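PDB 7L15: T cell receptor mu chain from Monodelphis domestica, which pairs with a T cell receptor gamma chain to form the marsupial gamma mu receptor, which probably serves in antigen recognition. Local coordinates for residues A[151-156]-A[203-208]; A[161-166]-A[175-180]; A[36-41]-A[46-51]; A[107-112]-A[117-122]. All coordinates share one frame; numbering follows the deposited sequence.

In the fold
Along the chain, interactions 3 and 4 come first, in the V-set domain, and interactions 1 and 2 follow in the C1-set domain, about 45 to 48 Å away between centres. Interaction 2 falls within the stretch of chain between the two segments of interaction 1. Both cross between the two sheets of their domain, and they meet where strand 162-167 pairs with strand 201-207; their centres lie about 8 Å apart. Interactions 3 and 4, with centres about 9 Å apart, meet where strand 48-53 pairs with strand 101-109. Interaction 3 packs the core between strands 32-39 and 48-53, and interaction 4 is a hairpin's backbone ladder; residues of both also meet the gamma chain. The two pairs do not touch, their nearest atoms being about 23 to 30 Å apart.

Interaction 1: residues A[151-156]-A[203-208]; sequences CLIRNF and CSVKHL
In both Cys-151 and Cys-203 the sulfur stands anti to the main-chain nitrogen (chi1 177° for Cys-151), which sends the two SG atoms across the domain to meet. They join in a disulfide, with Cys-151 SG to Cys-203 SG at 2.0 Å and a torsion of -85° about the S-S bond. One layer along, Ile-153 and Val-205 slide past each other in opposite senses, and Ile-153 CD1 rests 3.8 Å from Val-205 CG2. The third layer is aromatic. Phe-156 turns an edge to the imidazole of His-207 in an offset edge-to-face pair, the planes at 72° and the ring centres 5.6 Å apart. Its methylene lies over one imidazole face in a CH-pi contact, with Phe-156 CB 3.9 Å from His-207 NE2, while Leu-208 CG lies over the opposite face. His-207 NE2 is also hydrogen-bonded to Pro-158 O, which probably helps to fix the rotation of the ring. A G1 beta bulge, Asn-155 and Phe-156 both facing Tyr-187, interrupts strand 148-156 here. These are the central strands of an immunoglobulin sandwich: strand 148-156 runs between 139-145 and 187-194 in one sheet, strand 201-207 between 162-167 and 210-216 in the other, and Val-163, Leu-165 and Val-140 pack round the disulfide.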
loop_
_atom_site.group_PDB
_atom_site.type_symbol
_atom_site.label_atom_id
_atom_site.label_comp_id
_atom_site.label_asym_id
_atom_site.label_seq_id
_atom_site.Cartn_x
_atom_site.Cartn_y
_atom_site.Cartn_z
ATOM N N CYS A 151 24.068 -5.329 -2.488
ATOM C CA CYS A 151 24.471 -6.362 -1.554
ATOM C C CYS A 151 23.200 -7.060 -1.080
ATOM O O CYS A 151 22.347 -6.435 -0.454
ATOM C CB CYS A 151 25.271 -5.751 -0.400
ATOM S SG CYS A 151 25.710 -6.936 0.808
ATOM N N LEU A 152 23.061 -8.343 -1.403
ATOM C CA LEU A 152 21.855 -9.106 -1.109
ATOM C C LEU A 152 22.076 -9.914 0.161
ATOM O O LEU A 152 23.026 -10.698 0.245
ATOM C CB LEU A 152 21.507 -10.023 -2.280
ATOM C CG LEU A 152 20.547 -11.176 -2.018
ATOM C CD1 LEU A 152 19.221 -10.646 -1.577
ATOM C CD2 LEU A 152 20.381 -11.977 -3.319
ATOM N N ILE A 153 21.186 -9.746 1.133
ATOM C CA ILE A 153 21.341 -10.318 2.464
ATOM C C ILE A 153 20.092 -11.147 2.760
ATOM O O ILE A 153 19.008 -10.581 2.960
ATOM C CB ILE A 153 21.546 -9.217 3.507
ATOM C CG1 ILE A 153 22.729 -8.349 3.084
ATOM C CG2 ILE A 153 21.766 -9.827 4.909
ATOM C CD1 ILE A 153 22.741 -6.987 3.759
ATOM N N ARG A 154 20.229 -12.480 2.809
ATOM C CA ARG A 154 19.062 -13.364 2.757
ATOM C C ARG A 154 18.850 -14.158 4.035
ATOM O O ARG A 154 19.751 -14.855 4.510
ATOM C CB ARG A 154 19.151 -14.340 1.586
ATOM C CG ARG A 154 19.081 -13.651 0.261
ATOM C CD ARG A 154 18.242 -14.372 -0.781
ATOM N NE ARG A 154 17.432 -15.458 -0.254
ATOM C CZ ARG A 154 17.384 -16.674 -0.784
ATOM N NH1 ARG A 154 16.609 -17.594 -0.242
ATOM N NH2 ARG A 154 18.091 -16.964 -1.875
ATOM N N ASN A 155 17.633 -14.066 4.560
ATOM C CA ASN A 155 17.121 -14.986 5.561
ATOM C C ASN A 155 17.940 -14.883 6.842
ATOM O O ASN A 155 18.856 -15.674 7.110
ATOM C CB ASN A 155 17.064 -16.394 4.968
ATOM C CG ASN A 155 16.260 -16.424 3.661
ATOM O OD1 ASN A 155 16.729 -16.919 2.632
ATOM N ND2 ASN A 155 15.056 -15.866 3.697
ATOM N N PHE A 156 17.621 -13.860 7.620
ATOM C CA PHE A 156 18.180 -13.684 8.942
ATOM C C PHE A 156 17.059 -13.390 9.918
ATOM O O PHE A 156 15.976 -12.944 9.541
ATOM C CB PHE A 156 19.227 -12.569 8.974
ATOM C CG PHE A 156 18.770 -11.268 8.382
ATOM C CD1 PHE A 156 18.820 -11.062 7.010
ATOM C CD2 PHE A 156 18.332 -10.236 9.199
ATOM C CE1 PHE A 156 18.420 -9.854 6.465
ATOM C CE2 PHE A 156 17.931 -9.021 8.663
ATOM C CZ PHE A 156 17.969 -8.832 7.293
ATOM N N CYS A 203 31.107 -6.218 0.857
ATOM C CA CYS A 203 29.908 -6.029 1.646
ATOM C C CYS A 203 30.086 -6.758 2.963
ATOM O O CYS A 203 30.399 -7.951 2.977
ATOM C CB CYS A 203 28.666 -6.544 0.928
ATOM S SG CYS A 203 27.235 -6.129 1.893
ATOM N N SER A 204 29.875 -6.055 4.059
ATOM C CA SER A 204 30.169 -6.597 5.371
ATOM C C SER A 204 28.946 -6.443 6.262
ATOM O O SER A 204 28.424 -5.333 6.415
ATOM C CB SER A 204 31.381 -5.897 5.978
ATOM O OG SER A 204 31.427 -6.155 7.368
ATOM N N VAL A 205 28.497 -7.554 6.847
ATOM C CA VAL A 205 27.259 -7.615 7.615
ATOM C C VAL A 205 27.570 -8.076 9.029
ATOM O O VAL A 205 28.318 -9.040 9.227
ATOM C CB VAL A 205 26.239 -8.560 6.948
ATOM C CG1 VAL A 205 24.990 -8.706 7.813
ATOM C CG2 VAL A 205 25.880 -8.041 5.560
ATOM N N LYS A 206 26.990 -7.395 10.007
ATOM C CA LYS A 206 27.117 -7.760 11.409
ATOM C C LYS A 206 25.733 -8.126 11.918
ATOM O O LYS A 206 24.779 -7.360 11.749
ATOM C CB LYS A 206 27.728 -6.619 12.228
ATOM C CG LYS A 206 29.253 -6.614 12.216
ATOM C CD LYS A 206 29.809 -5.234 12.524
ATOM C CE LYS A 206 31.272 -5.294 12.950
ATOM N NZ LYS A 206 31.540 -4.473 14.180
ATOM N N HIS A 207 25.619 -9.308 12.505
ATOM C CA HIS A 207 24.323 -9.815 12.920
ATOM C C HIS A 207 24.575 -10.718 14.113
ATOM O O HIS A 207 25.358 -11.668 14.008
ATOM C CB HIS A 207 23.639 -10.559 11.766
ATOM C CG HIS A 207 22.288 -11.102 12.112
ATOM N ND1 HIS A 207 22.080 -12.428 12.422
ATOM C CD2 HIS A 207 21.079 -10.496 12.206
ATOM C CE1 HIS A 207 20.798 -12.614 12.701
ATOM N NE2 HIS A 207 20.169 -11.457 12.574
ATOM N N LEU A 208 23.972 -10.370 15.255
ATOM C CA LEU A 208 24.134 -11.108 16.517
ATOM C C LEU A 208 25.602 -11.271 16.872
ATOM O O LEU A 208 26.040 -12.333 17.312
ATOM C CB LEU A 208 23.447 -12.477 16.455
ATOM C CG LEU A 208 21.947 -12.376 16.192
ATOM C CD1 LEU A 208 21.367 -13.750 16.059
ATOM C CD2 LEU A 208 21.248 -11.593 17.299
#

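Interaction 2: residues A[161-166]-A[175-180]; sequences LHVSLT and QSLSLA
Gln-175 reaches over to Leu-165 with its amide, and Leu-177 packs against Val-163 and Leu-161. The glutamine chain is extended beyond CG, which carries the amide across to the facing sheet. There Leu-165 N donates to Gln-175 OE1 at 3.0 Å in a nearly straight bond, 175° at the hydrogen, although the donor stands well above the carbonyl plane of the amide. The same oxygen is also hydrogen-bonded to His-191 NE2. Gln-175 NE2 comes within 2.9 Å of Leu-165 O, but at a poor angle; its hydrogen bond goes to Ile-172 O. Leu-165 adds its methylene, with CB 3.8 Å from Gln-175 OE1. Leu-177 divides its two methyls: CD1 meets Val-163 CG2 at 3.9 Å, the side chains crossing at about a right angle, and CD2 meets Leu-161 CD1 at 4.1 Å. Leu-161 CD1 also touches Leu-179 CD1 at 4.0 Å. Strands 162-167 and 175-181 belong to opposite sheets of the C1-set sandwich. The contact therefore combines a leucine and valine seam with a side-chain amide that bonds to main-chain atoms of both strand 162-167 and strand 170-173, linking the sheets by direction-specific bonds as well as by apolar packing.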
loop_
_atom_site.group_PDB
_atom_site.type_symbol
_atom_site.label_atom_id
_atom_site.label_comp_id
_atom_site.label_asym_id
_atom_site.label_seq_id
_atom_site.Cartn_x
_atom_site.Cartn_y
_atom_site.Cartn_z
ATOM N N LEU A 161 20.464 -5.590 12.116
ATOM C CA LEU A 161 21.795 -5.848 11.577
ATOM C C LEU A 161 22.435 -4.529 11.175
ATOM O O LEU A 161 21.780 -3.491 11.079
ATOM C CB LEU A 161 21.775 -6.828 10.386
ATOM C CG LEU A 161 20.823 -6.692 9.185
ATOM C CD1 LEU A 161 20.440 -5.259 8.883
ATOM C CD2 LEU A 161 21.406 -7.317 7.934
ATOM N N HIS A 162 23.728 -4.594 10.913
ATOM C CA HIS A 162 24.495 -3.465 10.425
ATOM C C HIS A 162 25.185 -3.907 9.148
ATOM O O HIS A 162 25.766 -4.998 9.110
ATOM C CB HIS A 162 25.512 -3.013 11.474
ATOM C CG HIS A 162 26.169 -1.708 11.168
ATOM N ND1 HIS A 162 27.379 -1.621 10.510
ATOM C CD2 HIS A 162 25.802 -0.436 11.453
ATOM C CE1 HIS A 162 27.726 -0.351 10.398
ATOM N NE2 HIS A 162 26.789 0.386 10.966
ATOM N N VAL A 163 25.090 -3.073 8.105
ATOM C CA VAL A 163 25.632 -3.351 6.780
ATOM C C VAL A 163 26.533 -2.203 6.368
ATOM O O VAL A 163 26.296 -1.038 6.710
ATOM C CB VAL A 163 24.542 -3.545 5.709
ATOM C CG1 VAL A 163 25.140 -4.154 4.428
ATOM C CG2 VAL A 163 23.427 -4.405 6.241
ATOM N N SER A 164 27.567 -2.543 5.611
ATOM C CA SER A 164 28.530 -1.564 5.128
ATOM C C SER A 164 29.141 -2.073 3.829
ATOM O O SER A 164 29.574 -3.226 3.756
ATOM C CB SER A 164 29.602 -1.320 6.192
ATOM O OG SER A 164 30.558 -0.406 5.734
ATOM N N LEU A 165 29.128 -1.228 2.802
ATOM C CA LEU A 165 29.849 -1.457 1.556
ATOM C C LEU A 165 31.111 -0.601 1.535
ATOM O O LEU A 165 31.051 0.602 1.802
ATOM C CB LEU A 165 28.979 -1.108 0.346
ATOM C CG LEU A 165 27.926 -2.093 -0.135
ATOM C CD1 LEU A 165 26.974 -1.351 -1.048
ATOM C CD2 LEU A 165 28.570 -3.297 -0.856
ATOM N N THR A 166 32.239 -1.204 1.177
ATOM C CA THR A 166 33.513 -0.501 1.198
ATOM C C THR A 166 34.347 -0.892 -0.008
ATOM O O THR A 166 34.295 -2.032 -0.473
ATOM C CB THR A 166 34.319 -0.801 2.466
ATOM O OG1 THR A 166 34.490 -2.218 2.587
ATOM C CG2 THR A 166 33.599 -0.250 3.702
ATOM N N GLN A 175 25.222 4.856 -0.197
ATOM C CA GLN A 175 24.733 3.618 0.406
ATOM C C GLN A 175 23.362 3.825 1.032
ATOM O O GLN A 175 23.083 4.891 1.589
ATOM C CB GLN A 175 25.700 3.124 1.481
ATOM C CG GLN A 175 27.000 2.579 0.952
ATOM C CD GLN A 175 27.942 2.161 2.066
ATOM O OE1 GLN A 175 27.604 1.319 2.912
ATOM N NE2 GLN A 175 29.130 2.747 2.075
ATOM N N SER A 176 22.513 2.788 0.957
ATOM C CA SER A 176 21.171 2.809 1.542
ATOM C C SER A 176 20.605 1.387 1.628
ATOM O O SER A 176 20.780 0.583 0.709
ATOM C CB SER A 176 20.220 3.696 0.737
ATOM O OG SER A 176 20.107 3.206 -0.580
ATOM N N LEU A 177 19.876 1.115 2.711
ATOM C CA LEU A 177 19.487 -0.233 3.106
ATOM C C LEU A 177 17.974 -0.397 3.070
ATOM O O LEU A 177 17.247 0.413 3.652
ATOM C CB LEU A 177 19.986 -0.531 4.520
ATOM C CG LEU A 177 19.529 -1.862 5.115
ATOM C CD1 LEU A 177 20.232 -3.009 4.427
ATOM C CD2 LEU A 177 19.816 -1.870 6.587
ATOM N N SER A 178 17.504 -1.465 2.432
ATOM C CA SER A 178 16.086 -1.819 2.424
ATOM C C SER A 178 15.917 -3.199 3.036
ATOM O O SER A 178 16.656 -4.132 2.708
ATOM C CB SER A 178 15.504 -1.814 1.009
ATOM O OG SER A 178 15.794 -0.610 0.320
ATOM N N LEU A 179 14.934 -3.331 3.915
ATOM C CA LEU A 179 14.770 -4.539 4.702
ATOM C C LEU A 179 13.301 -4.897 4.694
ATOM O O LEU A 179 12.457 -4.008 4.812
ATOM C CB LEU A 179 15.266 -4.310 6.141
ATOM C CG LEU A 179 15.215 -5.470 7.126
ATOM C CD1 LEU A 179 16.536 -5.586 7.862
ATOM C CD2 LEU A 179 14.091 -5.238 8.109
ATOM N N ALA A 180 12.988 -6.182 4.543
ATOM C CA ALA A 180 11.583 -6.584 4.521
ATOM C C ALA A 180 11.435 -8.008 5.025
ATOM O O ALA A 180 12.330 -8.839 4.820
ATOM C CB ALA A 180 10.980 -6.488 3.111
#

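Interaction 3: residues A[36-41]-A[46-51]; sequences CQTSGF and SQLDWY
Trp-50 brings the six-membered end of its indole obliquely up to Cys-36, with CZ2 3.6 Å from Cys-36 CB and CH2 3.7 Å from the same carbon. The indole reaches this spot because CG lies opposite the carbonyl carbon (chi1 -72°). Further along, Thr-38 and Leu-48 meet tip to tip, methyl to methyl, with Thr-38 CG2 4.1 Å from Leu-48 CD1, while Thr-38 OG1 is turned to another use and hydrogen-bonds to Asn-86 O. The other methyl of the leucine, CD2, lies 4.2 Å from Phe-41 CZ. This is the core of an immunoglobulin V domain: strands 32-39 and 48-53 lie in facing layers of the sandwich, Cys-36 is linked to Cys-105 by the disulfide, and a tryptophan packed on that disulfide is a hallmark of the fold. The turn that joins the strands occupies the position of the first complementarity-determining loop of V domains, and its two ends touch where Phe-41 brings the rim of its ring to Ser-46: CE2 is 3.6 Å from Ser-46 CB, which lies near the ring plane. Ser-46 OG is hydrogen-bonded to Phe-43 O within the turn, and Arg-107 packs on Phe-41 and Leu-48 together. On the side of segment 46-51 turned from this contact, Gln-47 NE2 donates to Asp-49 OD1 at 3.0 Å, close to its own amide plane and on the syn side of the carboxylate.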
loop_
_atom_site.group_PDB
_atom_site.type_symbol
_atom_site.label_atom_id
_atom_site.label_comp_id
_atom_site.label_asym_id
_atom_site.label_seq_id
_atom_site.Cartn_x
_atom_site.Cartn_y
_atom_site.Cartn_z
ATOM N N CYS A 36 -14.445 -0.951 19.332
ATOM C CA CYS A 36 -14.914 0.339 18.840
ATOM C C CYS A 36 -15.990 0.846 19.794
ATOM O O CYS A 36 -17.089 0.295 19.841
ATOM C CB CYS A 36 -15.447 0.228 17.421
ATOM S SG CYS A 36 -16.236 1.779 16.780
ATOM N N GLN A 37 -15.665 1.895 20.546
ATOM C CA GLN A 37 -16.605 2.559 21.440
ATOM C C GLN A 37 -17.426 3.570 20.648
ATOM O O GLN A 37 -16.858 4.476 20.025
ATOM C CB GLN A 37 -15.839 3.257 22.560
ATOM C CG GLN A 37 -16.734 4.024 23.510
ATOM C CD GLN A 37 -17.515 3.106 24.405
ATOM O OE1 GLN A 37 -16.950 2.488 25.306
ATOM N NE2 GLN A 37 -18.816 2.983 24.151
ATOM N N THR A 38 -18.751 3.424 20.661
ATOM C CA THR A 38 -19.610 4.328 19.913
ATOM C C THR A 38 -20.371 5.255 20.849
ATOM O O THR A 38 -20.528 4.990 22.044
ATOM C CB THR A 38 -20.609 3.565 19.038
ATOM O OG1 THR A 38 -21.673 3.071 19.847
ATOM C CG2 THR A 38 -19.940 2.417 18.364
ATOM N N SER A 39 -20.851 6.355 20.280
ATOM C CA SER A 39 -21.667 7.300 21.023
ATOM C C SER A 39 -22.354 8.225 20.035
ATOM O O SER A 39 -21.910 8.380 18.894
ATOM C CB SER A 39 -20.836 8.117 22.021
ATOM O OG SER A 39 -21.693 8.757 22.949
ATOM N N GLY A 40 -23.443 8.842 20.496
ATOM C CA GLY A 40 -24.085 9.922 19.779
ATOM C C GLY A 40 -25.266 9.518 18.920
ATOM O O GLY A 40 -25.963 10.401 18.410
ATOM N N PHE A 41 -25.511 8.222 18.752
ATOM C CA PHE A 41 -26.577 7.723 17.903
ATOM C C PHE A 41 -27.172 6.485 18.557
ATOM O O PHE A 41 -26.594 5.908 19.479
ATOM C CB PHE A 41 -26.073 7.381 16.499
ATOM C CG PHE A 41 -25.005 6.323 16.489
ATOM C CD1 PHE A 41 -23.685 6.653 16.771
ATOM C CD2 PHE A 41 -25.318 4.996 16.210
ATOM C CE1 PHE A 41 -22.679 5.660 16.771
ATOM C CE2 PHE A 41 -24.323 4.013 16.206
ATOM C CZ PHE A 41 -23.012 4.343 16.484
ATOM N N SER A 46 -28.485 0.184 15.023
ATOM C CA SER A 46 -27.500 0.687 14.077
ATOM C C SER A 46 -26.863 -0.444 13.287
ATOM O O SER A 46 -26.965 -1.623 13.627
ATOM C CB SER A 46 -26.405 1.480 14.789
ATOM O OG SER A 46 -25.547 0.581 15.478
ATOM N N GLN A 47 -26.202 -0.050 12.203
ATOM C CA GLN A 47 -25.429 -0.934 11.346
ATOM C C GLN A 47 -23.974 -0.480 11.370
ATOM O O GLN A 47 -23.673 0.668 11.014
ATOM C CB GLN A 47 -25.971 -0.921 9.921
ATOM C CG GLN A 47 -25.044 -1.625 8.939
ATOM C CD GLN A 47 -25.127 -3.152 9.055
ATOM O OE1 GLN A 47 -26.225 -3.723 9.151
ATOM N NE2 GLN A 47 -23.965 -3.816 9.050
ATOM N N LEU A 48 -23.080 -1.384 11.775
ATOM C CA LEU A 48 -21.683 -1.098 12.064
ATOM C C LEU A 48 -20.790 -2.132 11.385
ATOM O O LEU A 48 -21.120 -3.319 11.370
ATOM C CB LEU A 48 -21.442 -1.114 13.596
ATOM C CG LEU A 48 -22.264 -0.082 14.371
ATOM C CD1 LEU A 48 -21.965 -0.066 15.851
ATOM C CD2 LEU A 48 -21.942 1.249 13.790
ATOM N N ASP A 49 -19.632 -1.692 10.878
ATOM C CA ASP A 49 -18.713 -2.544 10.120
ATOM C C ASP A 49 -17.267 -2.229 10.496
ATOM O O ASP A 49 -16.957 -1.191 11.089
ATOM C CB ASP A 49 -18.850 -2.350 8.599
ATOM C CG ASP A 49 -20.262 -2.571 8.086
ATOM O OD1 ASP A 49 -20.982 -3.400 8.663
ATOM O OD2 ASP A 49 -20.645 -1.913 7.090
ATOM N N TRP A 50 -16.370 -3.119 10.093
ATOM C CA TRP A 50 -14.930 -2.904 10.203
ATOM C C TRP A 50 -14.325 -2.917 8.810
ATOM O O TRP A 50 -14.597 -3.834 8.025
ATOM C CB TRP A 50 -14.275 -3.991 11.054
ATOM C CG TRP A 50 -14.564 -3.897 12.522
ATOM C CD1 TRP A 50 -15.532 -4.567 13.222
ATOM C CD2 TRP A 50 -13.853 -3.104 13.482
ATOM N NE1 TRP A 50 -15.457 -4.244 14.556
ATOM C CE2 TRP A 50 -14.439 -3.342 14.737
ATOM C CE3 TRP A 50 -12.778 -2.221 13.399
ATOM C CZ2 TRP A 50 -13.982 -2.735 15.893
ATOM C CZ3 TRP A 50 -12.325 -1.606 14.561
ATOM C CH2 TRP A 50 -12.929 -1.871 15.787
ATOM N N TYR A 51 -13.518 -1.898 8.499
ATOM C CA TYR A 51 -12.799 -1.795 7.235
ATOM C C TYR A 51 -11.306 -1.699 7.508
ATOM O O TYR A 51 -10.892 -1.042 8.470
ATOM C CB TYR A 51 -13.241 -0.568 6.427
ATOM C CG TYR A 51 -14.500 -0.789 5.648
ATOM C CD1 TYR A 51 -15.726 -0.824 6.278
ATOM C CD2 TYR A 51 -14.461 -0.974 4.271
ATOM C CE1 TYR A 51 -16.889 -1.051 5.559
ATOM C CE2 TYR A 51 -15.601 -1.199 3.552
ATOM C CZ TYR A 51 -16.816 -1.235 4.198
ATOM O OH TYR A 51 -17.957 -1.457 3.478
#

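Interaction 4: residues A[107-112]-A[117-122]; sequences RRVGNG and KLVFGL
Arg-107 and Val-119 form a hydrogen-bonded antiparallel pair, with Arg-107 N to Val-119 O and Val-119 N to Arg-107 O both at 2.9 Å. Val-109 and Lys-117 repeat the pattern, Val-109 N to Lys-117 O and Lys-117 N to Val-109 O both measuring 2.8 Å. Between them Arg-108 and Leu-118 form a non-hydrogen-bonded pair, where CA-H...O contacts run from Leu-118 CA to Arg-107 O and from Arg-108 CA to Lys-117 O. On the face bearing Val-109, its CG2 lies 4.1 Å from Val-119 CG2, and its CG1 lies 4.0 Å from Lys-117 CE. The lysine has its CG tucked between the backbone N and the carbonyl carbon (chi1 58°), and from there its extended chain runs beside the valine, pointing the same way. On the other face Leu-118 bends across the pair, and CD2 reaches to 4.0 Å from Arg-108 CA.

Farther out, both arginines find partners beyond the two segments: Arg-107 forms a salt bridge with Glu-14 and a hydrogen bond with Thr-16, and Arg-108 forms a salt bridge with Asp-116 and a hydrogen bond with the carbonyl of Asp-113 in the turn. From the gamma chain, Trp-100 makes a cation-pi contact with Arg-108, and Tyr-38 hydrogen-bonds to Leu-118 N. Phe-120 and Gly-121 begin the Phe-Gly-X-Gly motif of the joining segment, so this twisted hairpin, strands 101-109 and 117-120, is consistent with the one that carries the third complementarity-determining loop in receptor V domains.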
loop_
_atom_site.group_PDB
_atom_site.type_symbol
_atom_site.label_atom_id
_atom_site.label_comp_id
_atom_site.label_asym_id
_atom_site.label_seq_id
_atom_site.Cartn_x
_atom_site.Cartn_y
_atom_site.Cartn_z
ATOM N N ARG A 107 -19.860 3.266 10.368
ATOM C CA ARG A 107 -21.308 3.248 10.501
ATOM C C ARG A 107 -21.938 3.640 9.174
ATOM O O ARG A 107 -21.556 4.651 8.573
ATOM C CB ARG A 107 -21.801 4.204 11.604
ATOM C CG ARG A 107 -23.352 4.329 11.662
ATOM C CD ARG A 107 -23.857 5.301 12.747
ATOM N NE ARG A 107 -25.323 5.318 12.880
ATOM C CZ ARG A 107 -26.072 6.425 12.927
ATOM N NH1 ARG A 107 -25.513 7.630 12.862
ATOM N NH2 ARG A 107 -27.398 6.331 13.068
ATOM N N ARG A 108 -22.911 2.853 8.729
ATOM C CA ARG A 108 -23.670 3.198 7.540
ATOM C C ARG A 108 -24.752 4.207 7.911
ATOM O O ARG A 108 -25.491 4.001 8.876
ATOM C CB ARG A 108 -24.278 1.939 6.914
ATOM C CG ARG A 108 -25.145 2.231 5.702
ATOM C CD ARG A 108 -25.516 0.943 4.974
ATOM N NE ARG A 108 -26.214 1.270 3.744
ATOM C CZ ARG A 108 -26.152 0.556 2.628
ATOM N NH1 ARG A 108 -25.407 -0.544 2.574
ATOM N NH2 ARG A 108 -26.819 0.964 1.560
ATOM N N VAL A 109 -24.811 5.311 7.166
ATOM C CA VAL A 109 -25.675 6.451 7.463
ATOM C C VAL A 109 -26.322 6.926 6.167
ATOM O O VAL A 109 -25.637 7.076 5.152
ATOM C CB VAL A 109 -24.879 7.600 8.120
ATOM C CG1 VAL A 109 -25.686 8.879 8.153
ATOM C CG2 VAL A 109 -24.431 7.203 9.529
ATOM N N GLY A 110 -27.629 7.155 6.191
ATOM C CA GLY A 110 -28.299 7.762 5.053
ATOM C C GLY A 110 -29.744 7.303 4.956
ATOM O O GLY A 110 -30.315 6.808 5.922
ATOM N N ASN A 111 -30.311 7.470 3.757
ATOM C CA ASN A 111 -31.725 7.164 3.553
ATOM C C ASN A 111 -31.999 5.669 3.633
ATOM O O ASN A 111 -33.088 5.268 4.052
ATOM C CB ASN A 111 -32.203 7.714 2.210
ATOM C CG ASN A 111 -32.009 9.205 2.106
ATOM O OD1 ASN A 111 -32.225 9.931 3.076
ATOM N ND2 ASN A 111 -31.579 9.675 0.936
ATOM N N GLY A 112 -31.035 4.835 3.243
ATOM C CA GLY A 112 -31.250 3.404 3.257
ATOM C C GLY A 112 -30.802 2.746 1.969
ATOM O O GLY A 112 -30.644 1.523 1.907
ATOM N N LYS A 117 -23.763 6.709 3.051
ATOM C CA LYS A 117 -22.326 6.823 3.252
ATOM C C LYS A 117 -21.881 5.992 4.448
ATOM O O LYS A 117 -22.675 5.592 5.307
ATOM C CB LYS A 117 -21.893 8.275 3.467
ATOM C CG LYS A 117 -22.581 8.921 4.654
ATOM C CD LYS A 117 -22.158 10.381 4.889
ATOM C CE LYS A 117 -22.793 10.887 6.197
ATOM N NZ LYS A 117 -22.247 12.184 6.702
ATOM N N LEU A 118 -20.583 5.737 4.473
ATOM C CA LEU A 118 -19.890 5.239 5.641
ATOM C C LEU A 118 -19.284 6.439 6.354
ATOM O O LEU A 118 -18.701 7.311 5.706
ATOM C CB LEU A 118 -18.805 4.243 5.229
ATOM C CG LEU A 118 -19.383 2.961 4.622
ATOM C CD1 LEU A 118 -18.274 2.022 4.154
ATOM C CD2 LEU A 118 -20.241 2.304 5.693
ATOM N N VAL A 119 -19.499 6.520 7.667
ATOM C CA VAL A 119 -18.760 7.427 8.534
ATOM C C VAL A 119 -17.723 6.581 9.244
ATOM O O VAL A 119 -18.045 5.495 9.745
ATOM C CB VAL A 119 -19.672 8.159 9.539
ATOM C CG1 VAL A 119 -18.862 9.193 10.345
ATOM C CG2 VAL A 119 -20.784 8.859 8.828
ATOM N N PHE A 120 -16.478 7.050 9.250
ATOM C CA PHE A 120 -15.354 6.315 9.811
ATOM C C PHE A 120 -14.803 7.034 11.038
ATOM O O PHE A 120 -14.873 8.260 11.143
ATOM C CB PHE A 120 -14.217 6.154 8.793
ATOM C CG PHE A 120 -14.546 5.264 7.612
ATOM C CD1 PHE A 120 -14.395 3.888 7.699
ATOM C CD2 PHE A 120 -14.946 5.807 6.405
ATOM C CE1 PHE A 120 -14.672 3.074 6.623
ATOM C CE2 PHE A 120 -15.220 4.986 5.311
ATOM C CZ PHE A 120 -15.083 3.625 5.427
ATOM N N GLY A 121 -14.238 6.266 11.970
ATOM C CA GLY A 121 -13.435 6.843 13.029
ATOM C C GLY A 121 -11.996 7.030 12.582
ATOM O O GLY A 121 -11.629 6.773 11.436
ATOM N N LEU A 122 -11.162 7.482 13.522
ATOM C CA LEU A 122 -9.748 7.663 13.220
ATOM C C LEU A 122 -9.060 6.344 12.923
ATOM O O LEU A 122 -8.048 6.326 12.213
ATOM C CB LEU A 122 -9.039 8.373 14.376
ATOM C CG LEU A 122 -9.538 9.811 14.553
ATOM C CD1 LEU A 122 -9.144 10.366 15.903
ATOM C CD2 LEU A 122 -8.980 10.680 13.436
#